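Local atomic coordinates of putative metal-dependent isothiocyanate hydrolase SaxA (Pectobacterium carotovorum, PDB entry 6BRM), a protein that probably hydrolyses isothiocyanates, the toxic defence compounds of cruciferous plants, as a two-zinc enzyme of the metallo-beta-lactamase superfamily. Residues 207-212 / 245-250. Sequence-based numbering, arbitrary orientation.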
loop_
_atom_site.group_PDB
_atom_site.type_symbol
_atom_site.label_atom_id
_atom_site.label_comp_id
_atom_site.label_asym_id
_atom_site.label_seq_id
_atom_site.Cartn_x
_atom_site.Cartn_y
_atom_site.Cartn_z
ATOM N N ARG B 207 -16.427 -7.172 -5.405
ATOM C CA ARG B 207 -15.086 -7.172 -5.999
ATOM C C ARG B 207 -14.125 -8.193 -5.372
ATOM O O ARG B 207 -13.253 -8.725 -6.064
ATOM C CB ARG B 207 -14.484 -5.765 -5.929
ATOM C CG ARG B 207 -15.044 -4.812 -6.975
ATOM C CD ARG B 207 -14.816 -3.355 -6.606
ATOM N NE ARG B 207 -15.050 -2.465 -7.741
ATOM C CZ ARG B 207 -16.250 -2.172 -8.231
ATOM N NH1 ARG B 207 -17.340 -2.699 -7.691
ATOM N NH2 ARG B 207 -16.361 -1.350 -9.266
ATOM N N THR B 208 -14.285 -8.457 -4.074
ATOM C CA THR B 208 -13.531 -9.522 -3.385
ATOM C C THR B 208 -13.945 -10.914 -3.846
ATOM O O THR B 208 -13.096 -11.761 -4.129
ATOM C CB THR B 208 -13.761 -9.504 -1.858
ATOM O OG1 THR B 208 -15.164 -9.480 -1.572
ATOM C CG2 THR B 208 -13.115 -8.318 -1.238
ATOM N N LEU B 209 -15.257 -11.133 -3.905
ATOM C CA LEU B 209 -15.819 -12.450 -4.214
ATOM C C LEU B 209 -15.579 -12.848 -5.680
ATOM O O LEU B 209 -15.519 -14.034 -5.994
ATOM C CB LEU B 209 -17.318 -12.494 -3.860
ATOM C CG LEU B 209 -17.840 -13.761 -3.173
ATOM C CD1 LEU B 209 -17.196 -13.970 -1.808
ATOM C CD2 LEU B 209 -19.354 -13.689 -3.040
ATOM N N LYS B 210 -15.454 -11.863 -6.570
ATOM C CA LYS B 210 -14.981 -12.112 -7.942
ATOM C C LYS B 210 -13.534 -12.605 -7.936
ATOM O O LYS B 210 -13.190 -13.542 -8.652
ATOM C CB LYS B 210 -15.102 -10.851 -8.808
ATOM C CG LYS B 210 -16.527 -10.542 -9.240
ATOM C CD LYS B 210 -16.638 -9.181 -9.907
ATOM C CE LYS B 210 -18.063 -8.910 -10.363
ATOM N NZ LYS B 210 -18.310 -7.464 -10.624
ATOM N N MET B 211 -12.703 -11.962 -7.118
ATOM C CA MET B 211 -11.294 -12.335 -6.945
ATOM C C MET B 211 -11.159 -13.727 -6.323
ATOM O O MET B 211 -10.380 -14.553 -6.803
ATOM C CB MET B 211 -10.573 -11.310 -6.049
ATOM C CG MET B 211 -9.102 -11.085 -6.376
ATOM S SD MET B 211 -8.812 -9.556 -7.296
ATOM C CE MET B 211 -9.906 -9.772 -8.697
ATOM N N LEU B 212 -11.935 -13.974 -5.267
ATOM C CA LEU B 212 -11.801 -15.169 -4.434
ATOM C C LEU B 212 -13.183 -15.813 -4.173
ATOM O O LEU B 212 -13.729 -15.700 -3.072
ATOM C CB LEU B 212 -11.100 -14.770 -3.128
ATOM C CG LEU B 212 -10.436 -15.857 -2.286
ATOM C CD1 LEU B 212 -9.241 -16.468 -3.005
ATOM C CD2 LEU B 212 -10.004 -15.263 -0.955
ATOM N N GLU B 245 -26.233 -13.802 -2.043
ATOM C CA GLU B 245 -26.887 -13.680 -0.726
ATOM C C GLU B 245 -26.396 -14.660 0.350
ATOM O O GLU B 245 -26.173 -14.252 1.488
ATOM C CB GLU B 245 -28.429 -13.729 -0.850
ATOM C CG GLU B 245 -29.069 -15.048 -1.301
ATOM C CD GLU B 245 -28.988 -15.313 -2.799
ATOM O OE1 GLU B 245 -29.014 -14.349 -3.598
ATOM O OE2 GLU B 245 -28.902 -16.500 -3.184
ATOM N N ASP B 246 -26.202 -15.926 -0.021
ATOM C CA ASP B 246 -25.779 -16.971 0.936
ATOM C C ASP B 246 -24.259 -17.069 1.169
ATOM O O ASP B 246 -23.814 -17.868 1.998
ATOM C CB ASP B 246 -26.371 -18.349 0.566
ATOM C CG ASP B 246 -25.921 -18.854 -0.800
ATOM O OD1 ASP B 246 -25.479 -18.037 -1.641
ATOM O OD2 ASP B 246 -26.032 -20.075 -1.038
ATOM N N LYS B 247 -23.476 -16.265 0.443
ATOM C CA LYS B 247 -22.034 -16.111 0.695
ATOM C C LYS B 247 -21.670 -14.845 1.490
ATOM O O LYS B 247 -20.548 -14.746 1.990
ATOM C CB LYS B 247 -21.251 -16.136 -0.622
ATOM C CG LYS B 247 -21.013 -17.536 -1.158
ATOM C CD LYS B 247 -20.112 -17.526 -2.382
ATOM C CE LYS B 247 -19.547 -18.911 -2.661
ATOM N NZ LYS B 247 -18.502 -19.322 -1.675
ATOM N N ILE B 248 -22.591 -13.883 1.590
ATOM C CA ILE B 248 -22.382 -12.680 2.408
ATOM C C ILE B 248 -23.076 -12.854 3.764
ATOM O O ILE B 248 -24.295 -12.699 3.875
ATOM C CB ILE B 248 -22.897 -11.391 1.706
ATOM C CG1 ILE B 248 -22.432 -11.319 0.240
ATOM C CG2 ILE B 248 -22.457 -10.145 2.469
ATOM C CD1 ILE B 248 -20.963 -11.597 0.013
ATOM N N LEU B 249 -22.288 -13.194 4.783
ATOM C CA LEU B 249 -22.774 -13.258 6.163
ATOM C C LEU B 249 -22.868 -11.843 6.735
ATOM O O LEU B 249 -21.903 -11.080 6.666
ATOM C CB LEU B 249 -21.857 -14.124 7.040
ATOM C CG LEU B 249 -22.132 -15.634 7.107
ATOM C CD1 LEU B 249 -23.341 -15.924 7.986
ATOM C CD2 LEU B 249 -22.313 -16.243 5.725
ATOM N N ILE B 250 -24.034 -11.498 7.282
ATOM C CA ILE B 250 -24.273 -10.177 7.869
ATOM C C ILE B 250 -24.866 -10.393 9.267
ATOM O O ILE B 250 -26.084 -10.332 9.450
ATOM C CB ILE B 250 -25.209 -9.300 6.995
ATOM C CG1 ILE B 250 -24.854 -9.412 5.505
ATOM C CG2 ILE B 250 -25.112 -7.844 7.431
ATOM C CD1 ILE B 250 -25.829 -8.708 4.587
#
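Lys247 and Ile248 meet Leu209 at one edge of the αβ/βα sandwich of the metallo-beta-lactamase fold, where helix 203-211 packs beside the outermost strand 248-249. Strand 216-220 leads through helix 232-241 into the parallel strand 248-249 in a beta-alpha-beta crossover, and helix 203-211 belongs to the preceding connection, from strand 182-186. Leu209 and Ile248 both also touch Ile217 of strand 216-220, while Ile248 reaches Ser239 of helix 232-241.

Lys247 can be traced atom by atom. Lys247 CB, directed at the helix, lies 3.9 Å from Leu209 CD2. Lys247 CG stands beside the backbone N (chi1 -80°) and recedes to 4.6 Å from Leu209 CD2. The chain then runs extended, which brings Lys247 CD back to 4.0 Å from Leu209 CD2, so the methyl sits over the CB-CG-CD run rather than at the lysine's tip. CE is farther from it, and a bend at chi4 (-72°) turns NZ aside to hydrogen-bond with Pro213 O, and weakly with Ala215 O. The methylenes of Lys247 therefore lie against the helix, while its ammonium reaches backbone carbonyls between that helix and strand 216-220.

The same Leu209 methyl has a second neighbour. Ile248 does not aim its CB at the helix, but its CG1 branch swings round to deliver CD1. The interface is small, 115 Å² summed over both sides, its close approaches are all carbon to carbon, and Leu209 contributes the largest share, 62 Å². The methyl-to-methyl approach of Leu209 CD2 to Ile248 CD1 measures 4.0 Å.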